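Long-range contacts in cellulase (Uncultured bacterium, PDB 3WX5), which is a glycoside hydrolase family 12 endoglucanase that probably cleaves internal beta-1,4-glucosidic bonds of cellulose: residues A48-I53 with L62-H67; L96-I101 with G208-T213; S102-N107 with F237-T242; G150-G155 with A182-T187. All coordinates share one frame; numbering follows the deposited sequence.

Contact 1. Residues A48-I53 with L62-H67; sequences AQCIEI and LTRAEH
Cys50 faces both Thr63 and Arg64 across a beta hairpin, the geometry of a classic beta bulge. The hairpin joins strands 49-54 and 60-65 in one antiparallel sheet of the family 12 fold. Backbone bonds hold the register. Cys50 N donates to Arg64 O at 2.9 Å, and Cys50 O accepts from Thr63 N at 3.0 Å and weakly from Arg64 N. Beyond the strand, Glu66 N gives a nearly straight bond to Ala48 O (173° at the hydrogen).

Apolar contacts lie on the face of Gln49, Ile51 and Leu62. Leu62 CD1 packs 3.4 Å from Gln49 CG and 3.6 Å from Ile51 CG2. Cys50 projects from the other face, where its SG forms a disulfide with Cys23.

Polar side chains gather at the end away from the hairpin turn. Ala48 CB is an apolar cover over one face of the Arg64 guanidinium, toward its rim. Arg64 NE makes a salt bridge with Glu66 OE2 at 3.1 Å. With CG anti to the backbone N (chi1 179°), the extended Gln49 chain carries its amide out to the His67 ring. The two planes stand 80° apart. Gln49 NE2 is hydrogen-bonded to Asn40 OD1, and His67 ND1 to Thr47 OG1. At the ring edge, His67 NE2 donates to Gln49 OE1 at 2.8 Å.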
loop_
_atom_site.group_PDB
_atom_site.type_symbol
_atom_site.label_atom_id
_atom_site.label_comp_id
_atom_site.label_asym_id
_atom_site.label_seq_id
_atom_site.Cartn_x
_atom_site.Cartn_y
_atom_site.Cartn_z
ATOM N N ALA A 48 12.907 0.701 16.187
ATOM C CA ALA A 48 12.693 2.109 15.959
ATOM C C ALA A 48 12.606 2.449 14.464
ATOM O O ALA A 48 13.383 1.947 13.636
ATOM C CB ALA A 48 13.812 2.933 16.633
ATOM N N GLN A 49 11.766 3.423 14.170
ATOM C CA GLN A 49 11.650 3.961 12.809
ATOM C C GLN A 49 11.162 5.393 12.863
ATOM O O GLN A 49 10.188 5.690 13.558
ATOM C CB GLN A 49 10.657 3.114 12.001
ATOM C CG GLN A 49 10.436 3.586 10.577
ATOM C CD GLN A 49 9.286 2.806 9.926
ATOM O OE1 GLN A 49 9.385 1.606 9.715
ATOM N NE2 GLN A 49 8.157 3.465 9.756
ATOM N N CYS A 50 11.783 6.254 12.066
ATOM C CA CYS A 50 11.287 7.612 11.860
ATOM C C CYS A 50 11.093 7.894 10.384
ATOM O O CYS A 50 11.868 7.439 9.557
ATOM C CB CYS A 50 12.269 8.649 12.419
ATOM S SG CYS A 50 12.570 8.430 14.204
ATOM N N ILE A 51 10.057 8.666 10.062
ATOM C CA ILE A 51 9.921 9.205 8.707
ATOM C C ILE A 51 9.828 10.727 8.743
ATOM O O ILE A 51 9.133 11.297 9.601
ATOM C CB ILE A 51 8.679 8.622 7.972
ATOM C CG1 ILE A 51 7.395 8.803 8.797
ATOM C CG2 ILE A 51 8.922 7.120 7.682
ATOM C CD1 ILE A 51 6.108 8.231 8.110
ATOM N N GLU A 52 10.435 11.367 7.751
ATOM C CA GLU A 52 10.300 12.803 7.587
ATOM C C GLU A 52 9.276 13.082 6.494
ATOM O O GLU A 52 9.436 12.620 5.361
ATOM C CB GLU A 52 11.661 13.418 7.238
ATOM C CG GLU A 52 11.597 14.905 6.919
ATOM C CD GLU A 52 12.985 15.485 6.646
ATOM O OE1 GLU A 52 13.687 15.777 7.626
ATOM O OE2 GLU A 52 13.427 15.509 5.473
ATOM N N ILE A 53 8.184 13.748 6.872
ATOM C CA ILE A 53 6.981 13.874 6.026
ATOM C C ILE A 53 6.774 15.307 5.538
ATOM O O ILE A 53 6.620 16.239 6.346
ATOM C CB ILE A 53 5.687 13.487 6.786
ATOM C CG1 ILE A 53 5.846 12.144 7.498
ATOM C CG2 ILE A 53 4.502 13.384 5.803
ATOM C CD1 ILE A 53 4.680 11.812 8.404
ATOM N N LEU A 62 12.401 7.592 4.881
ATOM C CA LEU A 62 12.797 6.864 6.110
ATOM C C LEU A 62 14.132 7.457 6.581
ATOM O O LEU A 62 15.169 7.294 5.908
ATOM C CB LEU A 62 12.968 5.366 5.829
ATOM C CG LEU A 62 11.700 4.496 5.847
ATOM C CD1 LEU A 62 11.154 4.284 7.277
ATOM C CD2 LEU A 62 10.621 5.077 4.932
ATOM N N THR A 63 14.103 8.145 7.717
ATOM C CA THR A 63 15.326 8.721 8.273
ATOM C C THR A 63 15.930 7.827 9.332
ATOM O O THR A 63 17.108 7.982 9.697
ATOM C CB THR A 63 15.094 10.129 8.873
ATOM O OG1 THR A 63 14.126 10.043 9.911
ATOM C CG2 THR A 63 14.618 11.109 7.796
ATOM N N ARG A 64 15.134 6.887 9.832
ATOM C CA ARG A 64 15.632 5.899 10.784
ATOM C C ARG A 64 14.856 4.604 10.627
ATOM O O ARG A 64 13.630 4.632 10.597
ATOM C CB ARG A 64 15.477 6.423 12.210
ATOM C CG ARG A 64 16.113 5.543 13.284
ATOM C CD ARG A 64 15.842 6.113 14.685
ATOM N NE ARG A 64 16.442 5.266 15.719
ATOM C CZ ARG A 64 16.463 5.566 17.016
ATOM N NH1 ARG A 64 15.973 6.727 17.432
ATOM N NH2 ARG A 64 17.020 4.727 17.887
ATOM N N ALA A 65 15.561 3.483 10.471
ATOM C CA ALA A 65 14.880 2.197 10.433
ATOM C C ALA A 65 15.761 1.090 10.965
ATOM O O ALA A 65 16.647 0.613 10.282
ATOM C CB ALA A 65 14.404 1.869 8.991
ATOM N N GLU A 66 15.511 0.686 12.201
ATOM C CA GLU A 66 16.367 -0.289 12.836
ATOM C C GLU A 66 15.821 -1.702 12.867
ATOM O O GLU A 66 16.214 -2.512 13.707
ATOM C CB GLU A 66 16.736 0.198 14.229
ATOM C CG GLU A 66 17.539 1.486 14.099
ATOM C CD GLU A 66 17.871 2.105 15.431
ATOM O OE1 GLU A 66 17.439 1.552 16.475
ATOM O OE2 GLU A 66 18.601 3.122 15.427
ATOM N N HIS A 67 15.049 -2.058 11.848
ATOM C CA HIS A 67 14.335 -3.317 11.896
ATOM C C HIS A 67 15.261 -4.467 11.593
ATOM O O HIS A 67 16.163 -4.357 10.738
ATOM C CB HIS A 67 13.167 -3.311 10.907
ATOM C CG HIS A 67 12.266 -2.141 11.070
ATOM N ND1 HIS A 67 11.700 -1.817 12.283
ATOM C CD2 HIS A 67 11.890 -1.169 10.203
ATOM C CE1 HIS A 67 11.020 -0.688 12.159
ATOM N NE2 HIS A 67 11.055 -0.317 10.889
HETATM O O HOH W 1 15.391 0.006 17.604
#

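Contact 2. Residues L96-I101 with G208-T213; sequences LRVEAI and GYISPT
Arg97 and Thr213 meet where a short 3-10 turn, residues 98-100, packs against the loop between helix 197-206 and strand 215-225. The turn links strand 96-97 to strand 101-111 in the beta-sandwich typical of family 12 enzymes. Arg97 CG lies away from the staggered positions (chi1 -124°), a departure that goes with the reach to Thr213 O. The chain is extended from CG to NE and passes Thr213 O with CG and CD before NE bonds to it. Arg97 CG lies 3.3 Å from Thr213 O. Arg97 NE donates to Thr213 O at 2.8 Å, with 165° at the hydrogen. That oxygen lies at the guanidinium edge, nearly in its plane. An alanine at Arg97 would probably leave Thr213 O without this donor and loosen the hold of the turn on the loop.

Val98 points at the loop. Val98 CG1, anti to the backbone N, lies 4.0 Å from Pro212 CA. Val98 CG2 meets Ile210 CG2 at 4.2 Å, and Ile201 and Val205 of the helix also touch this valine. Glu99 has CG between its backbone N and carbonyl carbon (chi1 62°). That brings Glu99 CG to 3.5 Å from Pro212 O, which accepts a bond from Glu99 N at 2.9 Å. One water bridges the arginine tip to the loop, accepting from Arg97 NH2 and donating to Thr213 O.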
loop_
_atom_site.group_PDB
_atom_site.type_symbol
_atom_site.label_atom_id
_atom_site.label_comp_id
_atom_site.label_asym_id
_atom_site.label_seq_id
_atom_site.Cartn_x
_atom_site.Cartn_y
_atom_site.Cartn_z
ATOM N N LEU A 96 -16.295 2.331 -1.167
ATOM C CA LEU A 96 -17.130 2.243 -2.355
ATOM C C LEU A 96 -17.097 0.797 -2.801
ATOM O O LEU A 96 -16.025 0.170 -2.814
ATOM C CB LEU A 96 -16.558 3.119 -3.459
ATOM C CG LEU A 96 -17.328 3.098 -4.784
ATOM C CD1 LEU A 96 -18.712 3.749 -4.601
ATOM C CD2 LEU A 96 -16.540 3.839 -5.863
ATOM N N ARG A 97 -18.257 0.255 -3.159
ATOM C CA ARG A 97 -18.319 -1.149 -3.526
ATOM C C ARG A 97 -17.488 -1.399 -4.776
ATOM O O ARG A 97 -17.500 -0.592 -5.707
ATOM C CB ARG A 97 -19.773 -1.555 -3.780
ATOM C CG ARG A 97 -20.169 -2.694 -2.922
ATOM C CD ARG A 97 -21.659 -2.902 -2.871
ATOM N NE ARG A 97 -21.960 -3.857 -1.811
ATOM C CZ ARG A 97 -23.151 -3.956 -1.249
ATOM N NH1 ARG A 97 -24.131 -3.190 -1.701
ATOM N NH2 ARG A 97 -23.360 -4.827 -0.265
ATOM N N VAL A 98 -16.843 -2.556 -4.838
ATOM C CA VAL A 98 -16.053 -2.881 -6.019
ATOM C C VAL A 98 -16.857 -2.817 -7.308
ATOM O O VAL A 98 -16.408 -2.234 -8.302
ATOM C CB VAL A 98 -15.358 -4.239 -5.876
ATOM C CG1 VAL A 98 -14.804 -4.728 -7.232
ATOM C CG2 VAL A 98 -14.269 -4.153 -4.813
ATOM N N GLU A 99 -18.103 -3.298 -7.268
ATOM C CA GLU A 99 -18.920 -3.304 -8.497
ATOM C C GLU A 99 -19.343 -1.858 -8.887
ATOM O O GLU A 99 -19.775 -1.611 -10.015
ATOM C CB GLU A 99 -20.155 -4.196 -8.286
ATOM C CG GLU A 99 -21.055 -3.684 -7.167
ATOM C CD GLU A 99 -22.284 -4.570 -6.890
ATOM O OE1 GLU A 99 -22.660 -5.425 -7.740
ATOM O OE2 GLU A 99 -22.897 -4.375 -5.821
ATOM N N ALA A 100 -19.208 -0.931 -7.940
ATOM C CA ALA A 100 -19.606 0.467 -8.108
ATOM C C ALA A 100 -18.396 1.382 -8.416
ATOM O O ALA A 100 -18.527 2.596 -8.500
ATOM C CB ALA A 100 -20.332 0.949 -6.868
ATOM N N ILE A 101 -17.224 0.793 -8.624
ATOM C CA ILE A 101 -16.069 1.580 -9.076
ATOM C C ILE A 101 -16.057 1.631 -10.608
ATOM O O ILE A 101 -16.110 0.577 -11.243
ATOM C CB ILE A 101 -14.743 0.946 -8.612
ATOM C CG1 ILE A 101 -14.691 0.868 -7.074
ATOM C CG2 ILE A 101 -13.534 1.715 -9.188
ATOM C CD1 ILE A 101 -13.466 0.081 -6.546
ATOM N N GLY A 208 -11.881 -15.005 -8.270
ATOM C CA GLY A 208 -12.675 -15.396 -7.130
ATOM C C GLY A 208 -12.066 -14.979 -5.803
ATOM O O GLY A 208 -12.518 -15.428 -4.756
ATOM N N TYR A 209 -11.057 -14.106 -5.839
ATOM C CA TYR A 209 -10.359 -13.701 -4.609
ATOM C C TYR A 209 -11.003 -12.489 -3.948
ATOM O O TYR A 209 -10.775 -12.232 -2.762
ATOM C CB TYR A 209 -8.885 -13.378 -4.897
ATOM C CG TYR A 209 -8.092 -14.550 -5.486
ATOM C CD1 TYR A 209 -8.391 -15.855 -5.142
ATOM C CD2 TYR A 209 -6.931 -14.318 -6.210
ATOM C CE1 TYR A 209 -7.638 -16.936 -5.666
ATOM C CE2 TYR A 209 -6.160 -15.388 -6.728
ATOM C CZ TYR A 209 -6.536 -16.673 -6.462
ATOM O OH TYR A 209 -5.757 -17.719 -6.923
ATOM N N ILE A 210 -11.661 -11.658 -4.746
ATOM C CA ILE A 210 -12.367 -10.508 -4.188
ATOM C C ILE A 210 -13.817 -10.612 -4.639
ATOM O O ILE A 210 -14.095 -10.845 -5.814
ATOM C CB ILE A 210 -11.746 -9.177 -4.671
ATOM C CG1 ILE A 210 -10.356 -8.972 -4.027
ATOM C CG2 ILE A 210 -12.653 -7.997 -4.291
ATOM C CD1 ILE A 210 -9.693 -7.733 -4.427
ATOM N N SER A 211 -14.750 -10.480 -3.712
ATOM C CA SER A 211 -16.152 -10.374 -4.112
ATOM C C SER A 211 -16.478 -8.968 -4.595
ATOM O O SER A 211 -16.194 -7.989 -3.906
ATOM C CB SER A 211 -17.093 -10.744 -2.963
ATOM O OG SER A 211 -18.435 -10.363 -3.275
ATOM N N PRO A 212 -17.161 -8.862 -5.753
ATOM C CA PRO A 212 -17.472 -7.524 -6.268
ATOM C C PRO A 212 -18.470 -6.763 -5.385
ATOM O O PRO A 212 -18.637 -5.551 -5.547
ATOM C CB PRO A 212 -18.025 -7.800 -7.680
ATOM C CG PRO A 212 -18.563 -9.187 -7.620
ATOM C CD PRO A 212 -17.720 -9.940 -6.588
ATOM N N THR A 213 -19.068 -7.433 -4.395
ATOM C CA THR A 213 -19.939 -6.715 -3.452
ATOM C C THR A 213 -19.186 -6.266 -2.184
ATOM O O THR A 213 -19.727 -5.532 -1.370
ATOM C CB THR A 213 -21.174 -7.531 -3.019
ATOM O OG1 THR A 213 -20.750 -8.736 -2.382
ATOM C CG2 THR A 213 -22.064 -7.870 -4.219
HETATM O O HOH W 2 -20.961 -5.991 1.212
#

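Contact 3. Residues S102-N107 with F237-T242; sequences SRLQSN and FSVTLT
Two long antiparallel strands, 101-111 and 233-243, pair here inside one sheet of the family 12 beta-sandwich. The N-to-C directions of the two segments differ by 168°, and their axes approach to 4.6 Å. Three hydrogen-bonded pairs set the register: Arg103 with Thr242, Gln105 with Thr240, and Asn107 with Ser238. Thr240 N donates to Gln105 O at 2.8 Å in a nearly straight bond, and the bonds of the Arg103 pair are similarly straight.

Ser102 and Arg103 both face Thr242, a classic beta bulge. Thr242 O accepts from Ser102 N, Arg103 N and Ser102 OG. Ser102 OG sits between its own backbone N and carbonyl carbon (chi1 60°), a rotation that places it above the plane of the Thr242 carbonyl. Ser102 OG is 2.7 Å from Thr242 O. An alanine here would probably cost Thr242 O the hydroxyl donor, leaving the bulge to the backbone donors Ser102 N and Arg103 N.

Leu104, Ser106, Val239 and Leu241 share the face turned to the interior. Leu104 CD1 lies 3.7 Å from Val239 CG1 and 3.9 Å from Leu241 CB. Helix 197-206 and strand 215-225 also touch Leu104. Ser106 OG donates to Ser238 O at 2.6 Å, nearly along the C=O axis, and is also hydrogen-bonded to Tyr122 OH. On the other face, Gln105 and Thr240 lie side by side. Buried Ser106 OG thus has polar partners on an otherwise apolar face, while the strands are tied mainly by backbone bonds.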
loop_
_atom_site.group_PDB
_atom_site.type_symbol
_atom_site.label_atom_id
_atom_site.label_comp_id
_atom_site.label_asym_id
_atom_site.label_seq_id
_atom_site.Cartn_x
_atom_site.Cartn_y
_atom_site.Cartn_z
ATOM N N SER A 102 -15.959 2.826 -11.198
ATOM C CA SER A 102 -15.760 2.922 -12.662
ATOM C C SER A 102 -14.290 2.944 -13.054
ATOM O O SER A 102 -13.879 2.193 -13.928
ATOM C CB SER A 102 -16.470 4.121 -13.298
ATOM O OG SER A 102 -16.009 5.336 -12.742
ATOM N N ARG A 103 -13.503 3.782 -12.382
ATOM C CA ARG A 103 -12.070 3.921 -12.692
ATOM C C ARG A 103 -11.266 4.139 -11.415
ATOM O O ARG A 103 -11.699 4.857 -10.510
ATOM C CB ARG A 103 -11.818 5.106 -13.632
ATOM C CG ARG A 103 -12.236 4.853 -15.090
ATOM C CD ARG A 103 -12.095 6.138 -15.958
ATOM N NE ARG A 103 -13.263 7.029 -15.850
ATOM C CZ ARG A 103 -13.386 8.219 -16.446
ATOM N NH1 ARG A 103 -12.403 8.706 -17.195
ATOM N NH2 ARG A 103 -14.492 8.940 -16.276
ATOM N N LEU A 104 -10.011 3.705 -11.448
ATOM C CA LEU A 104 -9.117 3.949 -10.331
ATOM C C LEU A 104 -7.683 3.918 -10.797
ATOM O O LEU A 104 -7.211 2.902 -11.304
ATOM C CB LEU A 104 -9.338 2.901 -9.247
ATOM C CG LEU A 104 -8.439 3.090 -8.022
ATOM C CD1 LEU A 104 -8.696 4.472 -7.328
ATOM C CD2 LEU A 104 -8.631 1.906 -7.017
ATOM N N GLN A 105 -6.992 5.043 -10.653
ATOM C CA GLN A 105 -5.596 5.112 -11.102
ATOM C C GLN A 105 -4.751 5.865 -10.093
ATOM O O GLN A 105 -5.266 6.606 -9.256
ATOM C CB GLN A 105 -5.480 5.785 -12.474
ATOM C CG GLN A 105 -5.943 7.230 -12.501
ATOM C CD GLN A 105 -5.803 7.848 -13.896
ATOM O OE1 GLN A 105 -6.429 7.381 -14.849
ATOM N NE2 GLN A 105 -4.873 8.796 -14.041
ATOM N N SER A 106 -3.442 5.673 -10.191
ATOM C CA SER A 106 -2.544 6.295 -9.242
ATOM C C SER A 106 -1.168 6.571 -9.839
ATOM O O SER A 106 -0.735 5.876 -10.753
ATOM C CB SER A 106 -2.485 5.404 -8.010
ATOM O OG SER A 106 -1.589 5.912 -7.052
ATOM N N ASN A 107 -0.563 7.684 -9.420
ATOM C CA ASN A 107 0.858 7.947 -9.612
ATOM C C ASN A 107 1.676 7.715 -8.341
ATOM O O ASN A 107 1.211 8.008 -7.238
ATOM C CB ASN A 107 1.091 9.406 -10.056
ATOM C CG ASN A 107 0.234 9.821 -11.230
ATOM O OD1 ASN A 107 -0.267 8.997 -11.985
ATOM N ND2 ASN A 107 0.055 11.135 -11.380
ATOM N N PHE A 237 2.815 11.103 -4.825
ATOM C CA PHE A 237 1.649 10.201 -4.744
ATOM C C PHE A 237 0.371 10.924 -5.193
ATOM O O PHE A 237 0.122 12.076 -4.796
ATOM C CB PHE A 237 1.480 9.701 -3.309
ATOM C CG PHE A 237 0.335 8.740 -3.119
ATOM C CD1 PHE A 237 0.383 7.452 -3.655
ATOM C CD2 PHE A 237 -0.743 9.082 -2.312
ATOM C CE1 PHE A 237 -0.632 6.528 -3.372
ATOM C CE2 PHE A 237 -1.749 8.151 -1.999
ATOM C CZ PHE A 237 -1.693 6.876 -2.536
ATOM N N SER A 238 -0.440 10.240 -5.992
ATOM C CA SER A 238 -1.751 10.729 -6.363
ATOM C C SER A 238 -2.659 9.529 -6.542
ATOM O O SER A 238 -2.229 8.464 -6.956
ATOM C CB SER A 238 -1.651 11.483 -7.699
ATOM O OG SER A 238 -2.912 11.967 -8.084
ATOM N N VAL A 239 -3.912 9.672 -6.150
ATOM C CA VAL A 239 -4.912 8.660 -6.487
ATOM C C VAL A 239 -6.096 9.345 -7.116
ATOM O O VAL A 239 -6.480 10.424 -6.662
ATOM C CB VAL A 239 -5.400 7.920 -5.242
ATOM C CG1 VAL A 239 -6.547 6.975 -5.641
ATOM C CG2 VAL A 239 -4.239 7.140 -4.605
ATOM N N THR A 240 -6.624 8.774 -8.203
ATOM C CA THR A 240 -7.840 9.323 -8.814
ATOM C C THR A 240 -8.918 8.250 -8.912
ATOM O O THR A 240 -8.737 7.219 -9.575
ATOM C CB THR A 240 -7.587 9.914 -10.225
ATOM O OG1 THR A 240 -6.581 10.933 -10.148
ATOM C CG2 THR A 240 -8.894 10.564 -10.766
ATOM N N LEU A 241 -10.026 8.481 -8.220
ATOM C CA LEU A 241 -11.098 7.501 -8.143
ATOM C C LEU A 241 -12.346 8.052 -8.841
ATOM O O LEU A 241 -12.770 9.182 -8.571
ATOM C CB LEU A 241 -11.426 7.182 -6.682
ATOM C CG LEU A 241 -12.745 6.450 -6.355
ATOM C CD1 LEU A 241 -12.730 5.000 -6.884
ATOM C CD2 LEU A 241 -13.018 6.464 -4.844
ATOM N N THR A 242 -12.988 7.203 -9.633
ATOM C CA THR A 242 -14.271 7.544 -10.233
ATOM C C THR A 242 -15.308 6.475 -9.944
ATOM O O THR A 242 -15.088 5.294 -10.227
ATOM C CB THR A 242 -14.145 7.709 -11.767
ATOM O OG1 THR A 242 -12.975 8.504 -12.051
ATOM C CG2 THR A 242 -15.371 8.422 -12.291
#

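Contact 4. Residues G150-G155 with A182-T187; sequences GNVMPG and AYRRTT
This is a buried loop-to-strand contact, centred on the guanidinium of Arg184. The loop 150-155 links strands 140-149 and 157-164. The strand is 179-185, which belongs to the same mixed sheet of the family 12 beta-sandwich. Arg184 reaches from the strand to the loop. Its CG is anti to the backbone N (chi1 -174°), and the chain stays extended to NE. Both terminal nitrogens converge on a single carbonyl oxygen. Arg184 NH2 donates to Val152 O at 2.8 Å, with 139° at the hydrogen, and Arg184 NH1 adds a weak bond at 3.0 Å to Val152 O. This forked grip would limit rotation of the guanidinium. Trp148 makes a cation-pi contact with Arg184, and Glu170 of strand 167-175 also touches it; both may help to stabilise the buried charge.

The other contacts are van der Waals in kind. Pro154 points toward the strand, and Pro154 CB packs 3.9 Å from Ala182 CB. Pro154 CD lies 3.6 Å from Arg184 NH1. The proline and arginine side chains cross at about a right angle. Trp145 and Trp172 lie against the same proline. Met153 is bent at chi2 (-57°) and its end turns back toward the strand. Its sulphur lies at the guanidinium edge, in plane, with Met153 SD 3.5 Å from Arg184 NH1.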
loop_
_atom_site.group_PDB
_atom_site.type_symbol
_atom_site.label_atom_id
_atom_site.label_comp_id
_atom_site.label_asym_id
_atom_site.label_seq_id
_atom_site.Cartn_x
_atom_site.Cartn_y
_atom_site.Cartn_z
ATOM N N GLY A 150 16.449 -8.121 -1.493
ATOM C CA GLY A 150 16.762 -9.127 -0.487
ATOM C C GLY A 150 15.989 -10.420 -0.618
ATOM O O GLY A 150 15.923 -11.201 0.323
ATOM N N ASN A 151 15.412 -10.674 -1.793
ATOM C CA ASN A 151 14.659 -11.919 -2.023
ATOM C C ASN A 151 13.472 -12.093 -1.097
ATOM O O ASN A 151 13.088 -13.220 -0.801
ATOM C CB ASN A 151 15.560 -13.188 -1.948
ATOM C CG ASN A 151 14.977 -14.369 -2.748
ATOM O OD1 ASN A 151 14.511 -14.186 -3.870
ATOM N ND2 ASN A 151 15.057 -15.576 -2.199
ATOM N N VAL A 152 12.871 -10.986 -0.659
ATOM C CA VAL A 152 11.631 -11.041 0.101
ATOM C C VAL A 152 10.522 -11.595 -0.802
ATOM O O VAL A 152 10.604 -11.438 -2.015
ATOM C CB VAL A 152 11.269 -9.634 0.646
ATOM C CG1 VAL A 152 12.282 -9.206 1.716
ATOM C CG2 VAL A 152 11.218 -8.602 -0.497
ATOM N N MET A 153 9.548 -12.312 -0.232
ATOM C CA MET A 153 8.544 -13.057 -1.025
ATOM C C MET A 153 7.158 -12.595 -0.549
ATOM O O MET A 153 6.978 -12.336 0.628
ATOM C CB MET A 153 8.657 -14.569 -0.757
ATOM C CG MET A 153 9.800 -15.265 -1.502
ATOM S SD MET A 153 9.682 -15.033 -3.298
ATOM C CE MET A 153 11.422 -14.927 -3.762
ATOM N N PRO A 154 6.175 -12.527 -1.464
ATOM C CA PRO A 154 4.771 -12.385 -1.067
ATOM C C PRO A 154 4.309 -13.561 -0.211
ATOM O O PRO A 154 4.909 -14.659 -0.263
ATOM C CB PRO A 154 4.046 -12.411 -2.416
ATOM C CG PRO A 154 5.027 -11.801 -3.351
ATOM C CD PRO A 154 6.317 -12.459 -2.925
ATOM N N GLY A 155 3.276 -13.324 0.589
ATOM C CA GLY A 155 2.558 -14.411 1.276
ATOM C C GLY A 155 1.971 -15.421 0.313
ATOM O O GLY A 155 1.752 -15.125 -0.863
ATOM N N ALA A 182 -1.245 -10.746 -4.115
ATOM C CA ALA A 182 -0.124 -9.839 -4.405
ATOM C C ALA A 182 0.249 -9.942 -5.879
ATOM O O ALA A 182 0.415 -11.053 -6.416
ATOM C CB ALA A 182 1.064 -10.180 -3.540
ATOM N N TYR A 183 0.442 -8.792 -6.512
ATOM C CA TYR A 183 0.937 -8.773 -7.889
ATOM C C TYR A 183 2.357 -8.263 -7.839
ATOM O O TYR A 183 2.575 -7.109 -7.517
ATOM C CB TYR A 183 0.086 -7.844 -8.771
ATOM C CG TYR A 183 -1.344 -8.346 -8.908
ATOM C CD1 TYR A 183 -2.299 -8.052 -7.930
ATOM C CD2 TYR A 183 -1.714 -9.182 -9.970
ATOM C CE1 TYR A 183 -3.612 -8.556 -8.023
ATOM C CE2 TYR A 183 -3.033 -9.674 -10.085
ATOM C CZ TYR A 183 -3.969 -9.350 -9.109
ATOM O OH TYR A 183 -5.232 -9.915 -9.129
ATOM N N ARG A 184 3.318 -9.112 -8.190
ATOM C CA ARG A 184 4.709 -8.698 -8.144
ATOM C C ARG A 184 5.163 -8.436 -9.572
ATOM O O ARG A 184 5.198 -9.365 -10.384
ATOM C CB ARG A 184 5.573 -9.809 -7.518
ATOM C CG ARG A 184 7.023 -9.378 -7.297
ATOM C CD ARG A 184 7.926 -10.546 -6.840
ATOM N NE ARG A 184 9.056 -9.988 -6.110
ATOM C CZ ARG A 184 9.666 -10.589 -5.088
ATOM N NH1 ARG A 184 9.331 -11.838 -4.753
ATOM N NH2 ARG A 184 10.606 -9.936 -4.404
ATOM N N ARG A 185 5.659 -7.233 -9.848
ATOM C CA ARG A 185 6.015 -6.891 -11.244
ATOM C C ARG A 185 7.164 -7.812 -11.662
ATOM O O ARG A 185 8.014 -8.143 -10.826
ATOM C CB ARG A 185 6.470 -5.434 -11.345
ATOM C CG ARG A 185 6.223 -4.829 -12.729
ATOM C CD ARG A 185 6.602 -3.347 -12.713
ATOM N NE ARG A 185 6.231 -2.650 -13.949
ATOM C CZ ARG A 185 6.913 -2.715 -15.085
ATOM N NH1 ARG A 185 8.036 -3.441 -15.161
ATOM N NH2 ARG A 185 6.525 -1.963 -16.119
ATOM N N THR A 186 7.155 -8.280 -12.907
ATOM C CA THR A 186 8.173 -9.256 -13.354
ATOM C C THR A 186 9.550 -8.604 -13.449
ATOM O O THR A 186 10.581 -9.296 -13.388
ATOM C CB THR A 186 7.813 -9.917 -14.711
ATOM O OG1 THR A 186 7.610 -8.904 -15.687
ATOM C CG2 THR A 186 6.513 -10.733 -14.601
ATOM N N THR A 187 9.575 -7.288 -13.691
ATOM C CA THR A 187 10.778 -6.494 -13.430
ATOM C C THR A 187 10.475 -5.246 -12.625
ATOM O O THR A 187 9.414 -4.638 -12.788
ATOM C CB THR A 187 11.515 -6.073 -14.735
ATOM O OG1 THR A 187 10.650 -5.270 -15.526
ATOM C CG2 THR A 187 11.916 -7.315 -15.548
#

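Overall arrangement
All four contacts fall within the glycoside hydrolase family 12 region of a single chain. Contact 1 closes first along the chain. The segments of contacts 2 and 3 then alternate, and both segments of contact 4 come between their halves. Contacts 1 and 3 belong to one antiparallel sheet, where strands 60-65 and 233-243 are neighbours. Their centres are about 28 Å apart. Contacts 2 and 4 both reach the mixed sheet, with centres about 24 Å apart. Contacts 2 and 3 touch through Leu96, Ile101 and Leu241, and their centres lie about 16 Å apart. Contacts 1 and 2 sit on opposite sides of the chain centre. Contact 1 is a local hairpin; contacts 2 and 3 join parts over a hundred residues apart, and contact 4 a shorter span.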